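Local coordinates for protein transmembrane protease (PDB 2E7V) that probably cleaves proteins as a membrane-anchored serine endopeptidase, of which this is the SEA domain, a module probably lying outside the cell, at residues A4-S9 with D72-F77; Q12-E17 with N104-P109; A39-E44 with S52-T57; D43-S48 with S94-L99; S48-E53 with K86-R91. All coordinates share one frame; numbering follows the deposited sequence.

Contact 1: A4-S9 with D72-F77; sequences AYFYHS and DVVMKF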
# COMPACT_ATOMS: atom_id res chain seq x y z
N ALA A 4 -12.41 13.57 -10.48
CA ALA A 4 -11.55 12.45 -10.13
C ALA A 4 -10.13 12.90 -9.82
O ALA A 4 -9.60 13.82 -10.45
CB ALA A 4 -11.53 11.44 -11.28
N TYR A 5 -9.51 12.24 -8.84
CA TYR A 5 -8.14 12.54 -8.44
C TYR A 5 -7.35 11.24 -8.35
O TYR A 5 -7.89 10.21 -7.93
CB TYR A 5 -8.12 13.20 -7.06
CG TYR A 5 -8.36 14.70 -7.05
CD1 TYR A 5 -8.81 15.34 -5.90
CD2 TYR A 5 -8.11 15.48 -8.18
CE1 TYR A 5 -9.01 16.72 -5.87
CE2 TYR A 5 -8.30 16.86 -8.16
CZ TYR A 5 -8.75 17.47 -7.00
OH TYR A 5 -8.93 18.84 -6.99
N PHE A 6 -6.09 11.29 -8.73
CA PHE A 6 -5.21 10.14 -8.64
C PHE A 6 -4.01 10.48 -7.76
O PHE A 6 -3.46 11.59 -7.83
CB PHE A 6 -4.70 9.72 -10.02
CG PHE A 6 -5.73 9.05 -10.87
CD1 PHE A 6 -5.98 7.69 -10.73
CD2 PHE A 6 -6.45 9.78 -11.82
CE1 PHE A 6 -6.95 7.06 -11.51
CE2 PHE A 6 -7.41 9.15 -12.62
CZ PHE A 6 -7.66 7.79 -12.46
N TYR A 7 -3.62 9.52 -6.94
CA TYR A 7 -2.47 9.66 -6.08
C TYR A 7 -1.68 8.37 -6.22
O TYR A 7 -2.25 7.31 -6.45
CB TYR A 7 -2.90 9.84 -4.62
CG TYR A 7 -3.55 11.17 -4.37
CD1 TYR A 7 -2.80 12.27 -3.92
CD2 TYR A 7 -4.90 11.36 -4.66
CE1 TYR A 7 -3.40 13.53 -3.78
CE2 TYR A 7 -5.50 12.60 -4.52
CZ TYR A 7 -4.75 13.68 -4.08
OH TYR A 7 -5.37 14.90 -3.98
N HIS A 8 -0.37 8.47 -6.09
CA HIS A 8 0.48 7.30 -6.17
C HIS A 8 1.63 7.44 -5.19
O HIS A 8 2.04 8.56 -4.86
CB HIS A 8 1.03 7.09 -7.59
CG HIS A 8 2.00 8.14 -8.04
ND1 HIS A 8 1.61 9.35 -8.57
CD2 HIS A 8 3.36 8.15 -8.05
CE1 HIS A 8 2.68 10.06 -8.88
NE2 HIS A 8 3.75 9.35 -8.57
N SER A 9 2.12 6.30 -4.71
CA SER A 9 3.24 6.28 -3.78
C SER A 9 3.98 4.97 -3.94
O SER A 9 3.45 4.01 -4.51
CB SER A 9 2.72 6.39 -2.34
OG SER A 9 1.72 7.39 -2.24
N ASP A 72 4.77 0.15 -6.34
CA ASP A 72 4.30 1.44 -6.80
C ASP A 72 2.79 1.25 -6.93
O ASP A 72 2.32 0.40 -7.68
CB ASP A 72 4.93 1.83 -8.13
CG ASP A 72 6.44 1.96 -8.04
OD1 ASP A 72 6.95 2.41 -6.99
OD2 ASP A 72 7.12 1.62 -9.02
N VAL A 73 2.06 2.04 -6.16
CA VAL A 73 0.60 1.96 -6.07
C VAL A 73 -0.15 3.22 -6.50
O VAL A 73 0.20 4.34 -6.09
CB VAL A 73 0.20 1.64 -4.59
CG1 VAL A 73 -1.32 1.56 -4.43
CG2 VAL A 73 0.87 0.35 -4.15
N VAL A 74 -1.19 3.04 -7.31
CA VAL A 74 -2.01 4.17 -7.75
C VAL A 74 -3.33 4.09 -6.98
O VAL A 74 -3.88 3.00 -6.81
CB VAL A 74 -2.33 4.12 -9.27
CG1 VAL A 74 -3.45 5.10 -9.61
CG2 VAL A 74 -1.09 4.49 -10.09
N MET A 75 -3.82 5.23 -6.51
CA MET A 75 -5.09 5.28 -5.78
C MET A 75 -5.98 6.33 -6.44
O MET A 75 -5.53 7.47 -6.67
CB MET A 75 -4.86 5.64 -4.30
CG MET A 75 -4.09 4.57 -3.49
SD MET A 75 -3.31 5.27 -1.97
CE MET A 75 -1.91 6.06 -2.75
N LYS A 76 -7.22 5.95 -6.75
CA LYS A 76 -8.19 6.85 -7.38
C LYS A 76 -9.31 7.27 -6.44
O LYS A 76 -9.93 6.42 -5.77
CB LYS A 76 -8.84 6.19 -8.61
CG LYS A 76 -9.88 7.08 -9.29
CD LYS A 76 -10.42 6.49 -10.58
CE LYS A 76 -11.27 7.52 -11.32
NZ LYS A 76 -11.76 7.02 -12.62
N PHE A 77 -9.59 8.58 -6.40
CA PHE A 77 -10.64 9.15 -5.56
C PHE A 77 -11.58 10.07 -6.34
O PHE A 77 -11.19 10.66 -7.35
CB PHE A 77 -10.05 9.98 -4.40
CG PHE A 77 -9.13 9.20 -3.51
CD1 PHE A 77 -7.80 9.00 -3.87
CD2 PHE A 77 -9.61 8.63 -2.33
CE1 PHE A 77 -6.95 8.23 -3.08
CE2 PHE A 77 -8.77 7.85 -1.52
CZ PHE A 77 -7.44 7.65 -1.90
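Tyr7 O receives the N-H of Met75 N at 2.6 Å, the shortest of six backbone hydrogen bonds that make 4-9 and 72-77 antiparallel neighbours in the SEA-domain sheet. Tyr7 N returns to Met75 O, and Tyr5-Phe77 and Ser9-Val73 are likewise antiparallel hydrogen-bonded pairs. Between them the non-hydrogen-bonded pairs, Phe6 with Lys76 and His8 with Val74, share one face of the sheet. Lys76 CG stands anti to the backbone N (chi1 179°), and the extended methylenes beyond it cross the Phe6 ring obliquely, Lys76 CD 3.6 Å from Phe6 CZ; lysine suits this partly exposed face by packing through them. Val74 CG1 approaches Phe6 CD1 at 3.8 Å. The other face carries Tyr5, Tyr7, Met75 and Phe77, whose bulk suits a surface covered by helices: Met75 touches Phe45 of helix 28-46, and Tyr7 packs on Met88 of helix 85-96 while its hydroxyl bonds to Arg85 O. The Tyr7 and Phe77 rings lie obliquely, planes at 76°, with Tyr7 CD2 3.8 Å from Phe77 CD1.

Contact 2: Q12-E17 with N104-P109; sequences QILNVE and NLEIAP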
# COMPACT_ATOMS: atom_id res chain seq x y z
N GLN A 12 7.14 0.55 0.90
CA GLN A 12 8.08 -0.51 1.23
C GLN A 12 7.20 -1.71 1.62
O GLN A 12 6.32 -1.58 2.47
CB GLN A 12 8.95 -0.10 2.42
CG GLN A 12 10.04 0.93 2.10
CD GLN A 12 9.79 2.28 2.74
OE1 GLN A 12 9.19 3.17 2.13
NE2 GLN A 12 10.25 2.44 3.97
N ILE A 13 7.42 -2.86 1.00
CA ILE A 13 6.62 -4.04 1.31
C ILE A 13 7.41 -4.87 2.30
O ILE A 13 8.28 -5.66 1.93
CB ILE A 13 6.30 -4.85 0.02
CG1 ILE A 13 5.60 -3.94 -1.00
CG2 ILE A 13 5.39 -6.03 0.36
CD1 ILE A 13 4.35 -3.20 -0.46
N LEU A 14 7.10 -4.68 3.58
CA LEU A 14 7.80 -5.35 4.66
C LEU A 14 7.68 -6.87 4.72
O LEU A 14 6.65 -7.45 4.37
CB LEU A 14 7.34 -4.76 6.01
CG LEU A 14 7.28 -3.23 6.15
CD1 LEU A 14 6.82 -2.86 7.56
CD2 LEU A 14 8.65 -2.62 5.86
N ASN A 15 8.76 -7.50 5.17
CA ASN A 15 8.82 -8.95 5.37
C ASN A 15 8.65 -9.84 4.13
O ASN A 15 8.19 -10.98 4.25
CB ASN A 15 7.79 -9.31 6.45
CG ASN A 15 7.90 -8.40 7.67
OD1 ASN A 15 6.91 -8.09 8.34
ND2 ASN A 15 9.13 -7.98 7.97
N VAL A 16 9.00 -9.33 2.96
CA VAL A 16 8.91 -10.12 1.73
C VAL A 16 10.22 -9.99 0.96
O VAL A 16 10.65 -8.89 0.61
CB VAL A 16 7.76 -9.65 0.81
CG1 VAL A 16 7.69 -10.55 -0.42
CG2 VAL A 16 6.45 -9.66 1.55
N GLU A 17 10.87 -11.12 0.71
CA GLU A 17 12.11 -11.10 -0.04
C GLU A 17 11.76 -11.02 -1.52
O GLU A 17 10.80 -11.65 -1.96
CB GLU A 17 12.93 -12.36 0.22
CG GLU A 17 14.22 -12.44 -0.59
CD GLU A 17 15.04 -13.70 -0.30
OE1 GLU A 17 16.00 -13.97 -1.03
OE2 GLU A 17 14.71 -14.41 0.67
N ASN A 104 7.53 5.43 7.81
CA ASN A 104 7.76 5.25 6.38
C ASN A 104 6.48 4.87 5.66
O ASN A 104 5.55 4.31 6.26
CB ASN A 104 8.74 4.10 6.12
CG ASN A 104 10.16 4.48 6.35
OD1 ASN A 104 10.71 4.28 7.44
ND2 ASN A 104 10.79 5.03 5.32
N LEU A 105 6.44 5.15 4.36
CA LEU A 105 5.30 4.75 3.56
C LEU A 105 5.56 3.26 3.39
O LEU A 105 6.43 2.85 2.61
CB LEU A 105 5.31 5.46 2.20
CG LEU A 105 4.76 6.88 2.24
CD1 LEU A 105 5.32 7.70 1.08
CD2 LEU A 105 3.24 6.82 2.18
N GLU A 106 4.83 2.46 4.16
CA GLU A 106 5.00 1.02 4.14
C GLU A 106 3.69 0.26 4.28
O GLU A 106 2.66 0.82 4.66
CB GLU A 106 5.94 0.60 5.27
CG GLU A 106 5.44 1.01 6.66
CD GLU A 106 6.46 0.77 7.77
OE1 GLU A 106 7.66 0.98 7.53
OE2 GLU A 106 6.06 0.39 8.90
N ILE A 107 3.75 -1.03 3.96
CA ILE A 107 2.62 -1.94 4.05
C ILE A 107 3.21 -3.30 4.40
O ILE A 107 4.15 -3.75 3.74
CB ILE A 107 1.90 -2.07 2.68
CG1 ILE A 107 1.39 -0.70 2.22
CG2 ILE A 107 0.75 -3.08 2.79
CD1 ILE A 107 0.62 -0.74 0.92
N ALA A 108 2.67 -3.95 5.43
CA ALA A 108 3.16 -5.27 5.82
C ALA A 108 2.10 -6.35 5.56
O ALA A 108 1.13 -6.47 6.30
CB ALA A 108 3.55 -5.28 7.30
N PRO A 109 2.26 -7.14 4.48
CA PRO A 109 1.29 -8.19 4.17
C PRO A 109 1.17 -9.08 5.40
O PRO A 109 0.09 -9.57 5.72
CB PRO A 109 1.92 -8.91 2.98
CG PRO A 109 2.65 -7.82 2.28
CD PRO A 109 3.30 -7.06 3.44
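Gln12 and Ile13 run parallel to Glu106 and Ile107, joined by backbone hydrogen bonds that alternate along the pair, from Gln12 N to Leu105 O, from Ile107 N to Gln12 O at 3.0 Å, and from Leu14 N to Ile107 O. On the face turned to helix 28-46, Ile13 and Ile107 lie side by side and point the same way, Ile13 CD1 resting 4.1 Å from Ile107 CB. Branched aliphatic side chains suit this place, filling the space between sheet and helix without a polar group to satisfy. The short strand 106-107 is an outermost strand of the SEA-domain sheet, reached by the chain after helix 85-96, and it flanks strand 4-14. Beyond Leu14 the chain turns a corner through a type II turn from Ile13 to Val16, and asparagine suits the positive phi (63°) required at Asn15. Pro109 packs at this corner: Ile13 CG2, the branch anti to the backbone N, meets Pro109 CG at 3.8 Å. Alongside, Leu14 CB meets Ala108 CB at 4.0 Å, and Leu14 CD1 leans against the carboxylate of Glu106, 3.7 Å from Glu106 CD. The oxygens of that carboxylate are held by Ser102 OG and Ser101 N.

Contact 3: A39-E44 with S52-T57; sequences AMITDE and SEFIRT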
# COMPACT_ATOMS: atom_id res chain seq x y z
N ALA A 39 -5.95 -5.27 -1.52
CA ALA A 39 -7.03 -5.55 -0.58
C ALA A 39 -6.82 -4.78 0.71
O ALA A 39 -7.77 -4.26 1.29
CB ALA A 39 -7.07 -7.04 -0.28
N MET A 40 -5.57 -4.72 1.16
CA MET A 40 -5.22 -4.02 2.39
C MET A 40 -5.53 -2.53 2.28
O MET A 40 -6.17 -1.95 3.16
CB MET A 40 -3.74 -4.23 2.73
CG MET A 40 -3.41 -5.67 3.18
SD MET A 40 -1.69 -5.92 3.63
CE MET A 40 -1.61 -4.88 5.08
N ILE A 41 -5.08 -1.92 1.20
CA ILE A 41 -5.31 -0.50 0.98
C ILE A 41 -6.81 -0.23 0.86
O ILE A 41 -7.34 0.72 1.45
CB ILE A 41 -4.56 -0.00 -0.29
CG1 ILE A 41 -3.06 0.00 -0.01
CG2 ILE A 41 -5.03 1.40 -0.67
CD1 ILE A 41 -2.20 0.21 -1.27
N THR A 42 -7.51 -1.09 0.11
CA THR A 42 -8.95 -0.94 -0.07
C THR A 42 -9.68 -1.01 1.27
O THR A 42 -10.54 -0.17 1.56
CB THR A 42 -9.52 -2.02 -1.03
OG1 THR A 42 -8.88 -1.89 -2.31
CG2 THR A 42 -11.03 -1.86 -1.20
N ASP A 43 -9.34 -2.00 2.09
CA ASP A 43 -9.97 -2.16 3.40
C ASP A 43 -9.74 -0.92 4.29
O ASP A 43 -10.66 -0.48 4.99
CB ASP A 43 -9.41 -3.38 4.13
CG ASP A 43 -9.93 -4.69 3.56
OD1 ASP A 43 -9.30 -5.74 3.82
OD2 ASP A 43 -10.96 -4.69 2.86
N GLU A 44 -8.53 -0.37 4.28
CA GLU A 44 -8.25 0.81 5.10
C GLU A 44 -9.12 2.01 4.72
O GLU A 44 -9.70 2.66 5.58
CB GLU A 44 -6.78 1.21 5.00
CG GLU A 44 -5.81 0.24 5.65
CD GLU A 44 -6.17 -0.09 7.08
OE1 GLU A 44 -6.59 0.84 7.82
OE2 GLU A 44 -6.04 -1.27 7.47
N SER A 52 -16.39 7.28 1.16
CA SER A 52 -17.28 7.66 0.06
C SER A 52 -16.53 8.20 -1.15
O SER A 52 -17.07 8.24 -2.25
CB SER A 52 -18.29 8.71 0.52
OG SER A 52 -17.65 9.95 0.77
N GLU A 53 -15.28 8.61 -0.96
CA GLU A 53 -14.48 9.16 -2.05
C GLU A 53 -13.55 8.16 -2.73
O GLU A 53 -13.26 8.29 -3.92
CB GLU A 53 -13.65 10.36 -1.57
CG GLU A 53 -14.45 11.56 -1.05
CD GLU A 53 -14.70 11.50 0.45
OE1 GLU A 53 -15.24 12.48 1.00
OE2 GLU A 53 -14.37 10.47 1.08
N PHE A 54 -13.03 7.19 -1.98
CA PHE A 54 -12.12 6.20 -2.55
C PHE A 54 -12.83 5.32 -3.59
O PHE A 54 -13.88 4.76 -3.31
CB PHE A 54 -11.54 5.33 -1.42
CG PHE A 54 -10.68 4.17 -1.90
CD1 PHE A 54 -11.23 2.91 -2.09
CD2 PHE A 54 -9.33 4.36 -2.17
CE1 PHE A 54 -10.45 1.83 -2.54
CE2 PHE A 54 -8.54 3.29 -2.63
CZ PHE A 54 -9.10 2.03 -2.81
N ILE A 55 -12.25 5.22 -4.78
CA ILE A 55 -12.85 4.40 -5.84
C ILE A 55 -12.18 3.05 -5.93
O ILE A 55 -12.83 2.02 -5.79
CB ILE A 55 -12.78 5.10 -7.22
CG1 ILE A 55 -13.61 6.38 -7.18
CG2 ILE A 55 -13.35 4.16 -8.30
CD1 ILE A 55 -13.61 7.15 -8.47
N ARG A 56 -10.87 3.04 -6.18
CA ARG A 56 -10.13 1.79 -6.27
C ARG A 56 -8.62 2.03 -6.33
O ARG A 56 -8.15 3.14 -6.58
CB ARG A 56 -10.56 0.99 -7.50
CG ARG A 56 -10.27 1.70 -8.80
CD ARG A 56 -10.69 0.90 -10.01
NE ARG A 56 -10.98 1.82 -11.11
CZ ARG A 56 -12.16 2.38 -11.32
NH1 ARG A 56 -13.18 2.10 -10.52
NH2 ARG A 56 -12.32 3.24 -12.31
N THR A 57 -7.87 0.96 -6.09
CA THR A 57 -6.42 1.03 -6.11
C THR A 57 -5.81 -0.13 -6.88
O THR A 57 -6.45 -1.15 -7.13
CB THR A 57 -5.86 1.01 -4.67
OG1 THR A 57 -4.46 1.28 -4.69
CG2 THR A 57 -6.11 -0.35 -4.03
O HOH W 1 -9.45 -1.33 -5.02
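Thr57 CG2 fits between two residues of helix 39-44, 3.6 Å from Thr42 OG1 and 3.9 Å from Ile41 CG2. The Phe54 ring crosses Thr42 at about a right angle, with Phe54 CE1 4.0 Å from Thr42 CG2. A water bridges the two segments: it donates to Thr42 OG1 at 2.8 Å and accepts from Thr57 N at 3.0 Å. This is helix-on-sheet packing of the SEA-domain alpha/beta sandwich; the short segments 39-44 and 54-57 approach to 8.3 Å between axes and run in nearly opposite directions. A classic beta bulge sets Ile55 and Arg56 opposite the single residue Lys76, and the extra residue is consistent with Phe54 and Thr57, three positions apart, both pointing toward the helix. Threonine suits both positions, since each methyl can pack while the hydroxyl finds a backbone carbonyl. Thr57 OG1, anti to the backbone N (chi1 -172°), bonds to Val74 O; Thr42 OG1 bonds to Glu38 O one helical turn back. The Phe54 ring is in turn stacked with Phe45.

Contact 4: D43-S48 with S94-L99; sequences DEFRGS and SVLRRL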
# COMPACT_ATOMS: atom_id res chain seq x y z
N ASP A 43 -9.34 -2.00 2.09
CA ASP A 43 -9.97 -2.16 3.40
C ASP A 43 -9.74 -0.92 4.29
O ASP A 43 -10.66 -0.48 4.99
CB ASP A 43 -9.41 -3.38 4.13
CG ASP A 43 -9.93 -4.69 3.56
OD1 ASP A 43 -9.30 -5.74 3.82
OD2 ASP A 43 -10.96 -4.69 2.86
N GLU A 44 -8.53 -0.37 4.28
CA GLU A 44 -8.25 0.81 5.10
C GLU A 44 -9.12 2.01 4.72
O GLU A 44 -9.70 2.66 5.58
CB GLU A 44 -6.78 1.21 5.00
CG GLU A 44 -5.81 0.24 5.65
CD GLU A 44 -6.17 -0.09 7.08
OE1 GLU A 44 -6.59 0.84 7.82
OE2 GLU A 44 -6.04 -1.27 7.47
N PHE A 45 -9.21 2.30 3.43
CA PHE A 45 -10.01 3.45 3.02
C PHE A 45 -11.49 3.20 3.24
O PHE A 45 -12.23 4.13 3.55
CB PHE A 45 -9.73 3.82 1.57
CG PHE A 45 -8.39 4.46 1.37
CD1 PHE A 45 -7.32 3.72 0.88
CD2 PHE A 45 -8.19 5.80 1.69
CE1 PHE A 45 -6.07 4.31 0.71
CE2 PHE A 45 -6.95 6.40 1.52
CZ PHE A 45 -5.88 5.65 1.03
N ARG A 46 -11.92 1.96 3.06
CA ARG A 46 -13.32 1.61 3.27
C ARG A 46 -13.68 1.88 4.73
O ARG A 46 -14.82 2.19 5.05
CB ARG A 46 -13.57 0.12 2.94
CG ARG A 46 -13.59 -0.21 1.45
CD ARG A 46 -14.66 0.58 0.71
NE ARG A 46 -14.58 0.39 -0.73
CZ ARG A 46 -14.91 1.31 -1.63
NH1 ARG A 46 -15.35 2.50 -1.24
NH2 ARG A 46 -14.80 1.05 -2.93
N GLY A 47 -12.68 1.75 5.60
CA GLY A 47 -12.89 2.01 7.01
C GLY A 47 -12.30 3.34 7.44
O GLY A 47 -11.68 3.44 8.50
N SER A 48 -12.48 4.38 6.62
CA SER A 48 -11.93 5.70 6.93
C SER A 48 -12.92 6.82 6.57
O SER A 48 -14.01 6.55 6.09
CB SER A 48 -10.63 5.91 6.15
OG SER A 48 -10.91 6.19 4.79
N SER A 94 -3.52 10.70 6.42
CA SER A 94 -3.99 10.27 7.73
C SER A 94 -4.45 8.82 7.72
O SER A 94 -4.45 8.17 8.76
CB SER A 94 -5.10 11.20 8.24
OG SER A 94 -4.54 12.43 8.70
N VAL A 95 -4.81 8.31 6.54
CA VAL A 95 -5.22 6.92 6.44
C VAL A 95 -3.99 6.03 6.27
O VAL A 95 -3.84 5.01 6.94
CB VAL A 95 -6.19 6.69 5.26
CG1 VAL A 95 -6.58 5.22 5.17
CG2 VAL A 95 -7.44 7.54 5.45
N LEU A 96 -3.08 6.45 5.39
CA LEU A 96 -1.86 5.66 5.14
C LEU A 96 -1.02 5.50 6.40
O LEU A 96 -0.35 4.48 6.59
CB LEU A 96 -1.03 6.31 4.02
CG LEU A 96 -1.73 6.45 2.66
CD1 LEU A 96 -0.77 7.05 1.66
CD2 LEU A 96 -2.24 5.09 2.16
N ARG A 97 -1.08 6.50 7.27
CA ARG A 97 -0.35 6.47 8.52
C ARG A 97 -0.75 5.25 9.34
O ARG A 97 0.04 4.76 10.15
CB ARG A 97 -0.62 7.76 9.30
CG ARG A 97 0.15 7.90 10.59
CD ARG A 97 0.46 9.37 10.91
NE ARG A 97 -0.73 10.22 11.05
CZ ARG A 97 -1.45 10.70 10.04
NH1 ARG A 97 -1.12 10.42 8.78
NH2 ARG A 97 -2.51 11.48 10.27
N ARG A 98 -1.97 4.76 9.15
CA ARG A 98 -2.44 3.60 9.89
C ARG A 98 -1.71 2.32 9.45
O ARG A 98 -1.62 1.35 10.21
CB ARG A 98 -3.95 3.42 9.71
CG ARG A 98 -4.74 4.70 9.94
CD ARG A 98 -6.24 4.47 10.14
NE ARG A 98 -6.84 3.59 9.15
CZ ARG A 98 -8.14 3.50 8.91
NH1 ARG A 98 -8.99 4.26 9.60
NH2 ARG A 98 -8.61 2.65 8.01
N LEU A 99 -1.18 2.34 8.23
CA LEU A 99 -0.46 1.19 7.69
C LEU A 99 1.01 1.18 8.09
O LEU A 99 1.68 0.15 7.98
CB LEU A 99 -0.55 1.18 6.16
CG LEU A 99 -1.90 0.77 5.58
CD1 LEU A 99 -1.99 1.16 4.10
CD2 LEU A 99 -2.06 -0.75 5.78
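The C-terminal end of helix 28-46 is fastened to the residues that follow helix 85-96 in the SEA-domain sandwich through Arg98. Its NH1 and NH2 both donate to Gly47 O from the same face of the carbonyl plane, Arg98 NH1 tilted from it at 3.0 Å and Arg98 NH2 well above it at 3.2 Å, while the oxygen lies in the guanidinium plane. Arg98 NH2 also forms a salt bridge with Glu44 OE1 at 2.7 Å, supported by a weak bond from Arg98 NE; carboxylate and guanidinium planes are almost perpendicular. Arginine suits this place because one flat cation serves a carbonyl and a carboxylate together, and its charge may complement the negative end of the helix dipole. Deeper in, Val95 CG1 sits over one face of the Phe45 ring in a CH-pi contact, 4.0 Å from the centroid. Leu96 CD2 approaches Phe45 CZ at 3.9 Å, and Val95 CG2 touches Ser48 CB at 3.7 Å. The Phe45 side chain packs against the sheet, edge-to-face with Phe77 of strand 68-78.

Contact 5: S48-E53 with K86-R91; sequences SSLKSE and KVMKTR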
# COMPACT_ATOMS: atom_id res chain seq x y z
N SER A 48 -12.48 4.38 6.62
CA SER A 48 -11.93 5.70 6.93
C SER A 48 -12.92 6.82 6.57
O SER A 48 -14.01 6.55 6.09
CB SER A 48 -10.63 5.91 6.15
OG SER A 48 -10.91 6.19 4.79
N SER A 49 -12.50 8.07 6.79
CA SER A 49 -13.34 9.23 6.49
C SER A 49 -13.41 9.48 4.99
O SER A 49 -14.13 10.37 4.52
CB SER A 49 -12.78 10.47 7.18
OG SER A 49 -12.64 10.23 8.57
N LEU A 50 -12.65 8.68 4.25
CA LEU A 50 -12.59 8.77 2.79
C LEU A 50 -13.35 7.62 2.14
O LEU A 50 -13.19 7.36 0.95
CB LEU A 50 -11.13 8.73 2.33
CG LEU A 50 -10.34 10.04 2.29
CD1 LEU A 50 -8.86 9.76 2.18
CD2 LEU A 50 -10.81 10.88 1.11
N LYS A 51 -14.17 6.92 2.92
CA LYS A 51 -14.91 5.78 2.40
C LYS A 51 -15.81 6.08 1.20
O LYS A 51 -15.95 5.24 0.31
CB LYS A 51 -15.75 5.13 3.51
CG LYS A 51 -16.83 6.03 4.08
CD LYS A 51 -17.74 5.27 5.05
CE LYS A 51 -17.48 5.64 6.51
NZ LYS A 51 -16.18 5.14 7.01
N SER A 52 -16.39 7.28 1.16
CA SER A 52 -17.28 7.66 0.06
C SER A 52 -16.53 8.20 -1.15
O SER A 52 -17.07 8.24 -2.25
CB SER A 52 -18.29 8.71 0.52
OG SER A 52 -17.65 9.95 0.77
N GLU A 53 -15.28 8.61 -0.96
CA GLU A 53 -14.48 9.16 -2.05
C GLU A 53 -13.55 8.16 -2.73
O GLU A 53 -13.26 8.29 -3.92
CB GLU A 53 -13.65 10.36 -1.57
CG GLU A 53 -14.45 11.56 -1.05
CD GLU A 53 -14.70 11.50 0.45
OE1 GLU A 53 -15.24 12.48 1.00
OE2 GLU A 53 -14.37 10.47 1.08
N LYS A 86 -4.16 19.19 -2.70
CA LYS A 86 -3.41 19.27 -1.45
C LYS A 86 -4.30 18.81 -0.30
O LYS A 86 -3.86 18.08 0.60
CB LYS A 86 -2.96 20.71 -1.18
CG LYS A 86 -2.03 21.31 -2.23
CD LYS A 86 -0.60 20.79 -2.12
CE LYS A 86 -0.45 19.37 -2.65
NZ LYS A 86 -0.82 19.28 -4.09
N VAL A 87 -5.56 19.24 -0.33
CA VAL A 87 -6.53 18.87 0.69
C VAL A 87 -6.75 17.36 0.70
O VAL A 87 -6.63 16.72 1.74
CB VAL A 87 -7.87 19.56 0.44
CG1 VAL A 87 -8.90 19.10 1.48
CG2 VAL A 87 -7.69 21.06 0.50
N MET A 88 -7.07 16.81 -0.46
CA MET A 88 -7.31 15.37 -0.57
C MET A 88 -6.09 14.61 -0.06
O MET A 88 -6.21 13.58 0.60
CB MET A 88 -7.58 15.00 -2.02
CG MET A 88 -7.90 13.53 -2.25
SD MET A 88 -9.34 12.97 -1.34
CE MET A 88 -10.52 14.30 -1.67
N LYS A 89 -4.90 15.14 -0.36
CA LYS A 89 -3.66 14.52 0.05
C LYS A 89 -3.52 14.38 1.56
O LYS A 89 -3.17 13.32 2.05
CB LYS A 89 -2.48 15.30 -0.52
CG LYS A 89 -1.11 14.74 -0.19
CD LYS A 89 -0.11 15.42 -1.12
CE LYS A 89 1.32 15.15 -0.76
NZ LYS A 89 2.20 15.93 -1.69
N THR A 90 -3.81 15.45 2.30
CA THR A 90 -3.70 15.43 3.76
C THR A 90 -4.66 14.42 4.38
O THR A 90 -4.35 13.81 5.40
CB THR A 90 -3.98 16.83 4.37
OG1 THR A 90 -5.25 17.32 3.92
CG2 THR A 90 -2.90 17.81 3.93
N ARG A 91 -5.83 14.24 3.77
CA ARG A 91 -6.80 13.28 4.27
C ARG A 91 -6.27 11.87 4.01
O ARG A 91 -6.40 10.97 4.83
CB ARG A 91 -8.16 13.45 3.56
CG ARG A 91 -8.79 14.83 3.68
CD ARG A 91 -10.05 14.92 2.79
NE ARG A 91 -11.08 13.97 3.20
CZ ARG A 91 -12.19 13.70 2.51
NH1 ARG A 91 -12.41 14.32 1.35
NH2 ARG A 91 -13.07 12.83 2.97
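The Arg91 chain turns about its CG-CD bond (chi3 62°), which places NE, and the Glu53 chain turns about CB-CG (chi2 91°), which places CD; with these bends the two charged groups meet, and the guanidinium comes over Leu50 CD2. Arg91 NH2 bonds to Glu53 OE1 at 3.0 Å in a salt bridge, nearly straight at 164°. The oxygen lies in the guanidinium plane but is approached from above the plane of its own carboxylate, and the two flat groups are almost perpendicular. A weak second bond runs from Arg91 NH1 to the same Glu53 OE1, and another weak one from Arg91 NH2 to Ser49 O at 3.1 Å. With its edge occupied by oxygens, the guanidinium offers a face to an apolar neighbour: Leu50 CD2 sits over its centre, 3.4 Å from Arg91 CZ. The same methyl meets Met88 SD at 3.5 Å. Leucine suits this buried point, and methionine's flexible chain lets its sulphur reach the methyl while Met88 also packs on Tyr5 and Tyr7 of strand 4-14. Ser48 braces the loop: Lys51 N to Ser48 O closes a type I turn, to which Lys51 NZ adds a bond at 2.7 Å from the opposite face, and Leu50 N to Ser48 OG makes an ST turn. Such paired turns close the link between helix 28-46 and strand 54-65 of the SEA domain against helix 85-96.

In the fold
From the N terminus, strand 4-14 enters contact 1 with its start and contact 2 with its end, joining strand 68-78 on one flank and strand 106-107 on the other. Helix 28-46 then provides the first segments of contacts 3 and 4. Contact 3 closes the short return to strand 54-65 and falls within the span of contact 1; contact 4 reaches on past helix 85-96 and encloses contact 5, whose first segment overlaps the second segment of contact 3. Contact 2 spans contacts 3, 4 and 5, whereas contact 1 crosses contacts 2, 4 and 5. They tie strand to strand, helix 28-46 to strand 54-65, and the end of that helix and its following loop to helix 85-96.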